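Local structure of glucose-6-phosphate isomerase (Chlamydia trachomatis D/UW-3/CX, 6OTU) at residues Tyr168-Lys179 with Leu281-Ala289; Ser391-Val399 with Pro446-Pro455. The protein catalyses the reversible isomerisation of glucose-6-phosphate to fructose-6-phosphate. All coordinates share one frame; numbering follows the deposited sequence.

Overall arrangement
The two contacts lie in different parts of the phosphoglucose isomerase fold, their centres about 40 Å apart and their nearest atoms about 22 Å apart. Along the chain they come in series. Contact 1 joins the end of helix 162-172, and the loop leading to edge strand 180-184 of the five-stranded parallel sheet, to helices 275-285 and 287-303. Contact 2 lies at the ends of two adjacent strands of the six-stranded mixed sheet, 401-406 and 456-461. Contact 1 is structural packing away from the annotated sites; in contact 2 the side chain of His-393 is about 10 Å from that of active-site His-386, placing it behind the catalytic region. Both reach the second subunit.

Contact 1. Residues Tyr168-Lys179 with Leu281-Ala289; sequences YFAMQGSCPSDK and LGFAFGYEA
Phe-285, the last residue of helix 275-285, pushes its ring between the end of helix 162-172 and the loop after it, and the tight part of the contact forms around this ring. With CG anti to the carbonyl carbon (chi1 -43°), the ring turns off the helix end toward 168-175, which brings CZ to 3.3 Å from CD1 of Tyr-168. The two rings lie nearly parallel, planes at 18°, but are slid apart so that they barely overlap. Ala-284 CB touches the edge of the Tyr-168 ring and also sits over the centre of one Phe-285 face; Met-171 O lies over the opposite face, toward the rim. Met-171 adds an off-centre CH-pi contact through CB, 4.2 Å from the Phe-285 centroid, and both Met-171 SD and Cys-175 SG approach that ring obliquely. Beside this core, Leu-281 CD2 rests 3.6 Å from Tyr-168 N.

The loop side is more polar and more open to solvent, with Pro-176 and Asp-178 exposed and Ser-177 and Lys-179 only partly buried. Ser-177 OG makes at most a weak bond to Ala-284 O and accepts from Lys-179 N at 3.1 Å, an ST turn. Lys-179, bent at chi2, lays its aliphatic chain across the Phe-283 ring, CG 3.5 Å from CE2 and CE over a face, while NZ bonds Phe-149 O and Arg-146 O.

The two helix ends run roughly parallel, at 22° with axes 10.8 Å apart. Met-171 also packs on helix 466-487, Tyr-287 meets helix 122-148, Ser-177 O accepts a bond from Arg-197 of the second subunit, and the loop continues into strand 180-184.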
ATOM      1  N   TYR A 168      -1.597  14.936   8.085  1.00 30.59           N
ATOM      2  CA  TYR A 168      -0.698  16.017   7.707  1.00 33.06           C
ATOM      3  C   TYR A 168      -0.669  16.197   6.186  1.00 39.50           C
ATOM      4  O   TYR A 168      -0.818  17.317   5.678  1.00 38.38           O
ATOM      5  CB  TYR A 168       0.713  15.758   8.264  1.00 36.42           C
ATOM      6  CG  TYR A 168       1.738  16.644   7.597  1.00 37.24           C
ATOM      7  CD1 TYR A 168       1.855  17.980   7.946  1.00 42.29           C
ATOM      8  CD2 TYR A 168       2.535  16.165   6.570  1.00 34.35           C
ATOM      9  CE1 TYR A 168       2.756  18.808   7.306  1.00 42.41           C
ATOM     10  CE2 TYR A 168       3.436  16.981   5.924  1.00 38.10           C
ATOM     11  CZ  TYR A 168       3.544  18.306   6.288  1.00 40.72           C
ATOM     12  OH  TYR A 168       4.454  19.129   5.640  1.00 46.75           O
ATOM     13  N   PHE A 169      -0.496  15.102   5.436  1.00 36.41           N
ATOM     14  CA  PHE A 169      -0.519  15.230   3.981  1.00 37.73           C
ATOM     15  C   PHE A 169      -1.911  15.566   3.457  1.00 39.10           C
ATOM     16  O   PHE A 169      -2.032  16.190   2.396  1.00 37.12           O
ATOM     17  CB  PHE A 169       0.021  13.961   3.320  1.00 34.98           C
ATOM     18  CG  PHE A 169       1.502  13.801   3.485  1.00 40.02           C
ATOM     19  CD1 PHE A 169       2.383  14.404   2.598  1.00 36.03           C
ATOM     20  CD2 PHE A 169       2.023  13.093   4.561  1.00 30.76           C
ATOM     21  CE1 PHE A 169       3.754  14.270   2.773  1.00 39.63           C
ATOM     22  CE2 PHE A 169       3.394  12.960   4.733  1.00 30.65           C
ATOM     23  CZ  PHE A 169       4.254  13.544   3.846  1.00 30.99           C
ATOM     24  N   ALA A 170      -2.968  15.186   4.176  1.00 36.70           N
ATOM     25  CA  ALA A 170      -4.308  15.540   3.710  1.00 33.75           C
ATOM     26  C   ALA A 170      -4.512  17.046   3.732  1.00 32.30           C
ATOM     27  O   ALA A 170      -5.156  17.611   2.839  1.00 32.83           O
ATOM     28  CB  ALA A 170      -5.370  14.859   4.569  1.00 34.41           C
ATOM     29  N   MET A 171      -3.969  17.707   4.743  1.00 32.00           N
ATOM     30  CA  MET A 171      -4.185  19.127   4.942  1.00 38.49           C
ATOM     31  C   MET A 171      -3.127  19.990   4.282  1.00 43.61           C
ATOM     32  O   MET A 171      -3.337  21.208   4.163  1.00 47.69           O
ATOM     33  CB  MET A 171      -4.210  19.447   6.436  1.00 33.26           C
ATOM     34  CG  MET A 171      -5.363  18.845   7.160  1.00 31.96           C
ATOM     35  SD  MET A 171      -5.248  19.176   8.930  1.00 39.85           S
ATOM     36  CE  MET A 171      -6.321  17.859   9.482  1.00 36.81           C
ATOM     37  N   GLN A 172      -1.995  19.393   3.891  1.00 37.45           N
ATOM     38  CA  GLN A 172      -0.887  20.149   3.317  1.00 34.81           C
ATOM     39  C   GLN A 172      -1.331  21.044   2.157  1.00 40.43           C
ATOM     40  O   GLN A 172      -0.810  22.148   1.996  1.00 39.51           O
ATOM     41  CB  GLN A 172       0.186  19.165   2.867  1.00 35.15           C
ATOM     42  CG  GLN A 172       1.554  19.733   2.628  1.00 37.05           C
ATOM     43  CD  GLN A 172       2.507  18.660   2.099  1.00 44.43           C
ATOM     44  OE1 GLN A 172       2.174  17.918   1.165  1.00 43.01           O
ATOM     45  NE2 GLN A 172       3.688  18.563   2.701  1.00 39.46           N
ATOM     46  N   GLY A 173      -2.312  20.601   1.360  1.00 39.43           N
ATOM     47  CA  GLY A 173      -2.730  21.366   0.200  1.00 34.62           C
ATOM     48  C   GLY A 173      -3.646  22.531   0.503  1.00 35.84           C
ATOM     49  O   GLY A 173      -3.803  23.420  -0.344  1.00 35.77           O
ATOM     50  N   SER A 174      -4.243  22.555   1.692  1.00 34.46           N
ATOM     51  CA  SER A 174      -5.194  23.590   2.068  1.00 46.35           C
ATOM     52  C   SER A 174      -4.593  24.681   2.939  1.00 48.06           C
ATOM     53  O   SER A 174      -5.084  25.809   2.905  1.00 52.10           O
ATOM     54  CB  SER A 174      -6.386  22.977   2.820  1.00 49.25           C
ATOM     55  OG  SER A 174      -6.739  21.716   2.303  1.00 54.51           O
ATOM     56  N   CYS A 175      -3.558  24.386   3.727  1.00 52.15           N
ATOM     57  CA  CYS A 175      -3.103  25.322   4.751  1.00 49.84           C
ATOM     58  C   CYS A 175      -1.713  25.812   4.400  1.00 49.91           C
ATOM     59  O   CYS A 175      -0.782  24.993   4.301  1.00 46.56           O
ATOM     60  CB  CYS A 175      -3.091  24.659   6.123  1.00 44.10           C
ATOM     61  SG  CYS A 175      -4.638  23.843   6.531  1.00 48.08           S
ATOM     62  N   PRO A 176      -1.529  27.118   4.214  1.00 51.26           N
ATOM     63  CA  PRO A 176      -0.183  27.647   3.951  1.00 53.56           C
ATOM     64  C   PRO A 176       0.749  27.342   5.114  1.00 50.75           C
ATOM     65  O   PRO A 176       0.370  27.466   6.281  1.00 50.76           O
ATOM     66  CB  PRO A 176      -0.412  29.156   3.801  1.00 58.01           C
ATOM     67  CG  PRO A 176      -1.919  29.350   3.792  1.00 52.58           C
ATOM     68  CD  PRO A 176      -2.516  28.176   4.469  1.00 47.04           C
ATOM     69  N   SER A 177       1.971  26.923   4.785  1.00 50.59           N
ATOM     70  CA  SER A 177       2.936  26.511   5.795  1.00 47.95           C
ATOM     71  C   SER A 177       4.332  26.497   5.180  1.00 45.66           C
ATOM     72  O   SER A 177       4.502  26.062   4.042  1.00 44.05           O
ATOM     73  CB  SER A 177       2.576  25.124   6.360  1.00 49.72           C
ATOM     74  OG  SER A 177       3.702  24.467   6.925  1.00 49.46           O
ATOM     75  N   ASP A 178       5.318  26.986   5.935  1.00 47.29           N
ATOM     76  CA  ASP A 178       6.730  26.845   5.584  1.00 53.41           C
ATOM     77  C   ASP A 178       7.456  25.841   6.481  1.00 50.44           C
ATOM     78  O   ASP A 178       8.683  25.731   6.409  1.00 52.41           O
ATOM     79  CB  ASP A 178       7.434  28.210   5.631  1.00 62.62           C
ATOM     80  CG  ASP A 178       7.254  28.939   6.974  1.00 76.47           C
ATOM     81  OD1 ASP A 178       6.408  28.527   7.805  1.00 80.28           O
ATOM     82  OD2 ASP A 178       7.972  29.940   7.199  1.00 80.31           O
ATOM     83  N   LYS A 179       6.726  25.111   7.325  1.00 46.18           N
ATOM     84  CA  LYS A 179       7.333  24.109   8.192  1.00 39.69           C
ATOM     85  C   LYS A 179       7.721  22.877   7.397  1.00 40.92           C
ATOM     86  O   LYS A 179       7.005  22.449   6.485  1.00 40.89           O
ATOM     87  CB  LYS A 179       6.371  23.705   9.308  1.00 37.95           C
ATOM     88  CG  LYS A 179       5.896  24.865  10.155  1.00 37.53           C
ATOM     89  CD  LYS A 179       7.068  25.752  10.570  1.00 33.99           C
ATOM     90  CE  LYS A 179       6.581  26.893  11.477  1.00 38.40           C
ATOM     91  NZ  LYS A 179       7.681  27.809  11.917  1.00 34.74           N
ATOM     92  N   LEU A 281       0.191  18.541  13.684  1.00 34.85           N
ATOM     93  CA  LEU A 281      -0.744  19.303  12.863  1.00 32.26           C
ATOM     94  C   LEU A 281      -0.765  20.762  13.286  1.00 32.80           C
ATOM     95  O   LEU A 281      -0.716  21.663  12.441  1.00 39.86           O
ATOM     96  CB  LEU A 281      -2.146  18.697  12.951  1.00 35.26           C
ATOM     97  CG  LEU A 281      -2.304  17.260  12.428  1.00 39.83           C
ATOM     98  CD1 LEU A 281      -3.711  16.742  12.703  1.00 37.22           C
ATOM     99  CD2 LEU A 281      -1.974  17.156  10.952  1.00 31.67           C
ATOM    100  N   GLY A 282      -0.834  21.017  14.595  1.00 32.95           N
ATOM    101  CA  GLY A 282      -0.834  22.393  15.067  1.00 33.54           C
ATOM    102  C   GLY A 282       0.412  23.166  14.668  1.00 33.84           C
ATOM    103  O   GLY A 282       0.331  24.333  14.280  1.00 43.49           O
ATOM    104  N   PHE A 283       1.580  22.522  14.741  1.00 38.94           N
ATOM    105  CA  PHE A 283       2.820  23.190  14.354  1.00 38.76           C
ATOM    106  C   PHE A 283       2.856  23.464  12.854  1.00 38.64           C
ATOM    107  O   PHE A 283       3.245  24.559  12.423  1.00 37.42           O
ATOM    108  CB  PHE A 283       4.016  22.341  14.783  1.00 33.75           C
ATOM    109  CG  PHE A 283       5.349  22.892  14.360  1.00 36.90           C
ATOM    110  CD1 PHE A 283       6.020  23.813  15.151  1.00 41.60           C
ATOM    111  CD2 PHE A 283       5.951  22.470  13.181  1.00 34.50           C
ATOM    112  CE1 PHE A 283       7.262  24.314  14.765  1.00 39.49           C
ATOM    113  CE2 PHE A 283       7.186  22.965  12.798  1.00 36.15           C
ATOM    114  CZ  PHE A 283       7.844  23.889  13.590  1.00 35.72           C
ATOM    115  N   ALA A 284       2.469  22.477  12.044  1.00 36.46           N
ATOM    116  CA  ALA A 284       2.488  22.651  10.597  1.00 37.51           C
ATOM    117  C   ALA A 284       1.581  23.795  10.174  1.00 38.57           C
ATOM    118  O   ALA A 284       2.019  24.734   9.505  1.00 40.70           O
ATOM    119  CB  ALA A 284       2.068  21.354   9.896  1.00 37.75           C
ATOM    120  N   PHE A 285       0.317  23.742  10.577  1.00 41.52           N
ATOM    121  CA  PHE A 285      -0.711  24.584   9.992  1.00 41.89           C
ATOM    122  C   PHE A 285      -1.314  25.597  10.951  1.00 42.23           C
ATOM    123  O   PHE A 285      -2.218  26.337  10.542  1.00 46.62           O
ATOM    124  CB  PHE A 285      -1.823  23.701   9.408  1.00 39.81           C
ATOM    125  CG  PHE A 285      -1.305  22.507   8.647  1.00 42.21           C
ATOM    126  CD1 PHE A 285      -0.558  22.679   7.491  1.00 41.22           C
ATOM    127  CD2 PHE A 285      -1.562  21.215   9.079  1.00 38.97           C
ATOM    128  CE1 PHE A 285      -0.076  21.589   6.790  1.00 43.16           C
ATOM    129  CE2 PHE A 285      -1.091  20.124   8.370  1.00 35.19           C
ATOM    130  CZ  PHE A 285      -0.347  20.315   7.226  1.00 32.95           C
ATOM    131  N   GLY A 286      -0.859  25.654  12.201  1.00 42.48           N
ATOM    132  CA  GLY A 286      -1.432  26.574  13.183  1.00 36.83           C
ATOM    133  C   GLY A 286      -2.609  25.974  13.929  1.00 37.21           C
ATOM    134  O   GLY A 286      -3.310  25.086  13.437  1.00 36.82           O
ATOM    135  N   TYR A 287      -2.838  26.494  15.146  1.00 35.27           N
ATOM    136  CA  TYR A 287      -3.841  25.938  16.058  1.00 34.85           C
ATOM    137  C   TYR A 287      -5.227  25.842  15.424  1.00 41.00           C
ATOM    138  O   TYR A 287      -5.882  24.793  15.493  1.00 43.25           O
ATOM    139  CB  TYR A 287      -3.911  26.790  17.325  1.00 37.17           C
ATOM    140  CG  TYR A 287      -4.912  26.313  18.358  1.00 38.78           C
ATOM    141  CD1 TYR A 287      -4.667  25.180  19.108  1.00 41.24           C
ATOM    142  CD2 TYR A 287      -6.091  27.017  18.603  1.00 40.02           C
ATOM    143  CE1 TYR A 287      -5.569  24.748  20.073  1.00 46.38           C
ATOM    144  CE2 TYR A 287      -7.002  26.590  19.568  1.00 35.86           C
ATOM    145  CZ  TYR A 287      -6.731  25.450  20.299  1.00 44.54           C
ATOM    146  OH  TYR A 287      -7.611  24.993  21.258  1.00 44.04           O
ATOM    147  N   GLU A 288      -5.695  26.943  14.823  1.00 37.96           N
ATOM    148  CA  GLU A 288      -7.058  27.009  14.301  1.00 37.30           C
ATOM    149  C   GLU A 288      -7.332  25.902  13.291  1.00 41.86           C
ATOM    150  O   GLU A 288      -8.466  25.426  13.189  1.00 43.10           O
ATOM    151  CB  GLU A 288      -7.316  28.385  13.673  1.00 35.09           C
ATOM    152  N   ALA A 289      -6.314  25.474  12.540  1.00 40.12           N
ATOM    153  CA  ALA A 289      -6.527  24.386  11.591  1.00 39.66           C
ATOM    154  C   ALA A 289      -6.773  23.066  12.317  1.00 41.19           C
ATOM    155  O   ALA A 289      -7.604  22.256  11.878  1.00 40.32           O
ATOM    156  CB  ALA A 289      -5.337  24.270  10.635  1.00 41.53           C
TER

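Contact 2. Residues Ser391-Val399 with Pro446-Pro455; sequences SLHQGTDIV and PNKRFKGNSP
The Gln-394 amide lies over one face of the Phe-450 ring, its plane tilted 22° from the ring's, with NE2 3.8 Å above that face and offset toward the rim. CG is anti to the carbonyl carbon and the chain then extends, carrying the amide over the ring toward the backbone carbonyls of 446-455. There NE2 donates to Asn-447 O at 2.8 Å and Arg-449 O at 3.0 Å. Both bonds are nearly straight and lie close to the amide plane, although each carbonyl is met from above its own plane. The Gln-394 side chain is about 12 Å from bound glucose-6-phosphate. His-393 CB touches the edge of the same Phe-450 ring, 3.8 Å from CD1, and the imidazole stands obliquely to it with planes at 86°; its NE2 is held by Gln-433. At the other end, Ile-398 CG2 rests 3.6 Å from Pro-455 CD.

Between these ends water joins the backbones. Two waters on His-393 O accept from Lys-451 N and Gly-452 N, and another links Leu-392 O and Val-399 N to Ser-454 OG.

Asp-397 OD1, in 391-399, makes salt bridges to Arg-325 and Arg-371 of the second subunit. Both amide hydrogens of Gln-394 are used and OE1 accepts from Gln-390, which is consistent with a single amide orientation. Polar bonds within the chain, together with apolar packing, thus tie the loop to 391-399 beside the subunit interface.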
ATOM      1  N   SER A 391      -6.429  -6.176 -12.808  1.00 32.48           N
ATOM      2  CA  SER A 391      -6.986  -7.355 -12.140  1.00 36.62           C
ATOM      3  C   SER A 391      -8.431  -7.141 -11.679  1.00 36.86           C
ATOM      4  O   SER A 391      -9.229  -8.088 -11.676  1.00 29.10           O
ATOM      5  CB  SER A 391      -6.104  -7.756 -10.951  1.00 31.61           C
ATOM      6  OG  SER A 391      -6.510  -9.011 -10.455  1.00 37.89           O
ATOM      7  N   LEU A 392      -8.792  -5.922 -11.285  1.00 29.02           N
ATOM      8  CA  LEU A 392     -10.187  -5.665 -10.943  1.00 32.88           C
ATOM      9  C   LEU A 392     -11.092  -5.881 -12.153  1.00 32.01           C
ATOM     10  O   LEU A 392     -12.164  -6.480 -12.028  1.00 29.43           O
ATOM     11  CB  LEU A 392     -10.338  -4.248 -10.382  1.00 35.07           C
ATOM     12  CG  LEU A 392     -10.108  -4.035  -8.867  1.00 34.96           C
ATOM     13  CD1 LEU A 392      -8.772  -4.496  -8.391  1.00 32.52           C
ATOM     14  CD2 LEU A 392     -10.280  -2.577  -8.486  1.00 45.20           C
ATOM     15  N   HIS A 393     -10.647  -5.448 -13.346  1.00 35.47           N
ATOM     16  CA  HIS A 393     -11.460  -5.544 -14.560  1.00 36.58           C
ATOM     17  C   HIS A 393     -11.461  -6.949 -15.168  1.00 38.84           C
ATOM     18  O   HIS A 393     -12.457  -7.338 -15.789  1.00 38.30           O
ATOM     19  CB  HIS A 393     -10.978  -4.535 -15.624  1.00 34.11           C
ATOM     20  CG  HIS A 393     -11.419  -3.124 -15.372  1.00 33.43           C
ATOM     21  ND1 HIS A 393     -12.747  -2.748 -15.348  1.00 35.55           N
ATOM     22  CD2 HIS A 393     -10.708  -1.999 -15.121  1.00 34.29           C
ATOM     23  CE1 HIS A 393     -12.834  -1.458 -15.079  1.00 34.05           C
ATOM     24  NE2 HIS A 393     -11.611  -0.981 -14.928  1.00 33.38           N
ATOM     25  N   GLN A 394     -10.373  -7.724 -15.013  1.00 30.08           N
ATOM     26  CA  GLN A 394     -10.208  -8.948 -15.796  1.00 35.80           C
ATOM     27  C   GLN A 394      -9.541 -10.094 -15.051  1.00 34.60           C
ATOM     28  O   GLN A 394      -9.360 -11.161 -15.646  1.00 34.44           O
ATOM     29  CB  GLN A 394      -9.407  -8.673 -17.085  1.00 30.67           C
ATOM     30  CG  GLN A 394     -10.187  -7.961 -18.184  1.00 35.65           C
ATOM     31  CD  GLN A 394      -9.468  -8.029 -19.517  1.00 39.61           C
ATOM     32  OE1 GLN A 394      -8.244  -7.923 -19.570  1.00 44.01           O
ATOM     33  NE2 GLN A 394     -10.221  -8.221 -20.600  1.00 34.76           N
ATOM     34  N   GLY A 395      -9.163  -9.919 -13.789  1.00 35.70           N
ATOM     35  CA  GLY A 395      -8.661 -11.021 -12.997  1.00 34.25           C
ATOM     36  C   GLY A 395      -9.776 -11.944 -12.548  1.00 31.79           C
ATOM     37  O   GLY A 395     -10.953 -11.744 -12.831  1.00 35.20           O
ATOM     38  N   THR A 396      -9.386 -12.965 -11.800  1.00 31.40           N
ATOM     39  CA  THR A 396     -10.291 -14.042 -11.428  1.00 32.61           C
ATOM     40  C   THR A 396     -11.050 -13.788 -10.119  1.00 36.25           C
ATOM     41  O   THR A 396     -11.954 -14.557  -9.791  1.00 36.20           O
ATOM     42  CB  THR A 396      -9.502 -15.370 -11.338  1.00 35.98           C
ATOM     43  OG1 THR A 396      -8.419 -15.234 -10.413  1.00 32.66           O
ATOM     44  CG2 THR A 396      -8.913 -15.745 -12.693  1.00 29.70           C
ATOM     45  N   ASP A 397     -10.738 -12.731  -9.373  1.00 28.87           N
ATOM     46  CA  ASP A 397     -11.306 -12.534  -8.042  1.00 31.41           C
ATOM     47  C   ASP A 397     -11.940 -11.150  -7.947  1.00 35.84           C
ATOM     48  O   ASP A 397     -11.313 -10.151  -8.312  1.00 36.57           O
ATOM     49  CB  ASP A 397     -10.248 -12.674  -6.932  1.00 28.46           C
ATOM     50  CG  ASP A 397      -9.590 -14.057  -6.881  1.00 37.36           C
ATOM     51  OD1 ASP A 397      -9.273 -14.654  -7.934  1.00 35.79           O
ATOM     52  OD2 ASP A 397      -9.339 -14.531  -5.761  1.00 34.47           O
ATOM     53  N   ILE A 398     -13.161 -11.090  -7.414  1.00 36.33           N
ATOM     54  CA  ILE A 398     -13.831  -9.810  -7.213  1.00 28.70           C
ATOM     55  C   ILE A 398     -13.194  -9.072  -6.044  1.00 33.44           C
ATOM     56  O   ILE A 398     -12.955  -9.648  -4.973  1.00 36.52           O
ATOM     57  CB  ILE A 398     -15.330 -10.030  -6.988  1.00 31.13           C
ATOM     58  CG1 ILE A 398     -15.942 -10.724  -8.214  1.00 29.24           C
ATOM     59  CG2 ILE A 398     -16.030  -8.693  -6.626  1.00 28.94           C
ATOM     60  CD1 ILE A 398     -15.736  -9.982  -9.510  1.00 29.40           C
ATOM     61  N   VAL A 399     -12.890  -7.797  -6.258  1.00 33.88           N
ATOM     62  CA  VAL A 399     -12.401  -6.886  -5.226  1.00 31.86           C
ATOM     63  C   VAL A 399     -13.377  -5.721  -5.110  1.00 34.83           C
ATOM     64  O   VAL A 399     -13.470  -4.894  -6.031  1.00 33.62           O
ATOM     65  CB  VAL A 399     -10.988  -6.369  -5.546  1.00 28.39           C
ATOM     66  CG1 VAL A 399     -10.542  -5.391  -4.463  1.00 32.60           C
ATOM     67  CG2 VAL A 399     -10.004  -7.523  -5.692  1.00 28.02           C
ATOM     68  N   PRO A 446     -12.377 -12.635 -26.418  1.00 37.31           N
ATOM     69  CA  PRO A 446     -12.343 -12.868 -24.966  1.00 34.00           C
ATOM     70  C   PRO A 446     -11.296 -12.023 -24.247  1.00 38.45           C
ATOM     71  O   PRO A 446     -11.520 -11.648 -23.093  1.00 39.95           O
ATOM     72  CB  PRO A 446     -12.040 -14.371 -24.847  1.00 33.94           C
ATOM     73  CG  PRO A 446     -12.286 -14.944 -26.185  1.00 38.33           C
ATOM     74  CD  PRO A 446     -12.026 -13.843 -27.177  1.00 39.68           C
ATOM     75  N   ASN A 447     -10.180 -11.676 -24.906  1.00 36.83           N
ATOM     76  CA  ASN A 447      -9.160 -10.839 -24.281  1.00 39.21           C
ATOM     77  C   ASN A 447      -9.673  -9.437 -23.956  1.00 38.34           C
ATOM     78  O   ASN A 447      -9.067  -8.735 -23.136  1.00 36.37           O
ATOM     79  CB  ASN A 447      -7.928 -10.744 -25.187  1.00 35.72           C
ATOM     80  CG  ASN A 447      -6.629 -10.588 -24.401  1.00 36.78           C
ATOM     81  OD1 ASN A 447      -6.470 -11.179 -23.341  1.00 38.85           O
ATOM     82  ND2 ASN A 447      -5.697  -9.790 -24.921  1.00 33.83           N
ATOM     83  N   LYS A 448     -10.770  -9.014 -24.577  1.00 37.97           N
ATOM     84  CA  LYS A 448     -11.258  -7.649 -24.456  1.00 41.31           C
ATOM     85  C   LYS A 448     -12.618  -7.591 -23.785  1.00 40.90           C
ATOM     86  O   LYS A 448     -13.303  -6.567 -23.893  1.00 46.16           O
ATOM     87  CB  LYS A 448     -11.350  -6.966 -25.827  1.00 41.29           C
ATOM     88  CG  LYS A 448     -10.042  -6.719 -26.547  1.00 47.42           C
ATOM     89  CD  LYS A 448     -10.327  -6.555 -28.049  1.00 54.02           C
ATOM     90  CE  LYS A 448      -9.489  -5.464 -28.710  1.00 63.01           C
ATOM     91  NZ  LYS A 448      -8.063  -5.846 -28.884  1.00 63.48           N
ATOM     92  N   ARG A 449     -13.052  -8.656 -23.130  1.00 37.69           N
ATOM     93  CA  ARG A 449     -14.344  -8.577 -22.483  1.00 39.33           C
ATOM     94  C   ARG A 449     -14.183  -8.416 -20.974  1.00 40.73           C
ATOM     95  O   ARG A 449     -13.166  -8.783 -20.373  1.00 34.87           O
ATOM     96  CB  ARG A 449     -15.248  -9.763 -22.844  1.00 45.35           C
ATOM     97  CG  ARG A 449     -14.787 -11.136 -22.491  1.00 54.93           C
ATOM     98  CD  ARG A 449     -15.915 -12.133 -22.786  1.00 59.17           C
ATOM     99  NE  ARG A 449     -16.062 -12.400 -24.219  1.00 66.51           N
ATOM    100  CZ  ARG A 449     -15.850 -13.587 -24.789  1.00 61.79           C
ATOM    101  NH1 ARG A 449     -15.483 -14.625 -24.045  1.00 58.68           N
ATOM    102  NH2 ARG A 449     -16.003 -13.737 -26.101  1.00 55.05           N
ATOM    103  N   PHE A 450     -15.191  -7.776 -20.389  1.00 32.51           N
ATOM    104  CA  PHE A 450     -15.192  -7.338 -19.003  1.00 37.74           C
ATOM    105  C   PHE A 450     -16.508  -7.818 -18.407  1.00 40.08           C
ATOM    106  O   PHE A 450     -17.579  -7.403 -18.855  1.00 32.63           O
ATOM    107  CB  PHE A 450     -15.035  -5.816 -18.930  1.00 40.60           C
ATOM    108  CG  PHE A 450     -13.797  -5.308 -19.632  1.00 39.19           C
ATOM    109  CD1 PHE A 450     -12.592  -5.208 -18.958  1.00 39.84           C
ATOM    110  CD2 PHE A 450     -13.832  -4.958 -20.969  1.00 40.91           C
ATOM    111  CE1 PHE A 450     -11.443  -4.756 -19.609  1.00 41.26           C
ATOM    112  CE2 PHE A 450     -12.690  -4.500 -21.622  1.00 43.18           C
ATOM    113  CZ  PHE A 450     -11.501  -4.402 -20.943  1.00 40.54           C
ATOM    114  N   LYS A 451     -16.422  -8.740 -17.440  1.00 42.25           N
ATOM    115  CA  LYS A 451     -17.607  -9.424 -16.934  1.00 34.99           C
ATOM    116  C   LYS A 451     -18.439  -8.518 -16.048  1.00 35.96           C
ATOM    117  O   LYS A 451     -19.654  -8.718 -15.931  1.00 39.48           O
ATOM    118  CB  LYS A 451     -17.200 -10.691 -16.170  1.00 37.02           C
ATOM    119  CG  LYS A 451     -16.208 -11.603 -16.941  1.00 51.10           C
ATOM    120  CD  LYS A 451     -15.888 -12.925 -16.191  1.00 57.95           C
ATOM    121  CE  LYS A 451     -14.399 -13.333 -16.286  1.00 60.41           C
ATOM    122  NZ  LYS A 451     -13.543 -12.815 -15.150  1.00 57.33           N
ATOM    123  N   GLY A 452     -17.812  -7.524 -15.416  1.00 35.15           N
ATOM    124  CA  GLY A 452     -18.563  -6.579 -14.618  1.00 33.69           C
ATOM    125  C   GLY A 452     -19.001  -7.212 -13.307  1.00 36.26           C
ATOM    126  O   GLY A 452     -18.433  -8.201 -12.838  1.00 31.44           O
ATOM    127  N   ASN A 453     -20.048  -6.623 -12.723  1.00 31.08           N
ATOM    128  CA  ASN A 453     -20.580  -7.041 -11.423  1.00 30.90           C
ATOM    129  C   ASN A 453     -19.537  -6.948 -10.317  1.00 40.60           C
ATOM    130  O   ASN A 453     -19.622  -7.654  -9.314  1.00 40.46           O
ATOM    131  CB  ASN A 453     -21.168  -8.456 -11.471  1.00 31.06           C
ATOM    132  CG  ASN A 453     -22.668  -8.444 -11.700  1.00 40.48           C
ATOM    133  OD1 ASN A 453     -23.350  -7.487 -11.321  1.00 34.61           O
ATOM    134  ND2 ASN A 453     -23.186  -9.488 -12.332  1.00 31.90           N
ATOM    135  N   SER A 454     -18.560  -6.062 -10.476  1.00 40.65           N
ATOM    136  CA  SER A 454     -17.579  -5.825  -9.431  1.00 29.74           C
ATOM    137  C   SER A 454     -18.029  -4.585  -8.666  1.00 33.32           C
ATOM    138  O   SER A 454     -18.107  -3.493  -9.260  1.00 36.31           O
ATOM    139  CB  SER A 454     -16.181  -5.639 -10.030  1.00 29.58           C
ATOM    140  OG  SER A 454     -15.291  -4.978  -9.162  1.00 43.83           O
ATOM    141  N   PRO A 455     -18.379  -4.702  -7.385  1.00 33.73           N
ATOM    142  CA  PRO A 455     -19.109  -3.622  -6.710  1.00 31.79           C
ATOM    143  C   PRO A 455     -18.208  -2.489  -6.232  1.00 40.14           C
ATOM    144  O   PRO A 455     -17.016  -2.659  -5.971  1.00 29.12           O
ATOM    145  CB  PRO A 455     -19.758  -4.337  -5.516  1.00 33.15           C
ATOM    146  CG  PRO A 455     -18.849  -5.478  -5.237  1.00 32.11           C
ATOM    147  CD  PRO A 455     -18.290  -5.922  -6.555  1.00 29.39           C
TER
HETATM  148  O   HOH W   1     -13.254  -6.680  -8.960  1.00 32.99           O
HETATM  149  O   HOH W   2     -15.300  -7.691 -12.653  1.00 40.44           O
HETATM  150  O   HOH W   3     -13.829  -9.583 -16.701  1.00 36.17           O
HETATM  151  O   HOH W   4     -14.997  -6.522 -15.246  1.00 37.50           O
HETATM  152  O   HOH W   5      -6.997  -9.783 -20.759  1.00 26.28           O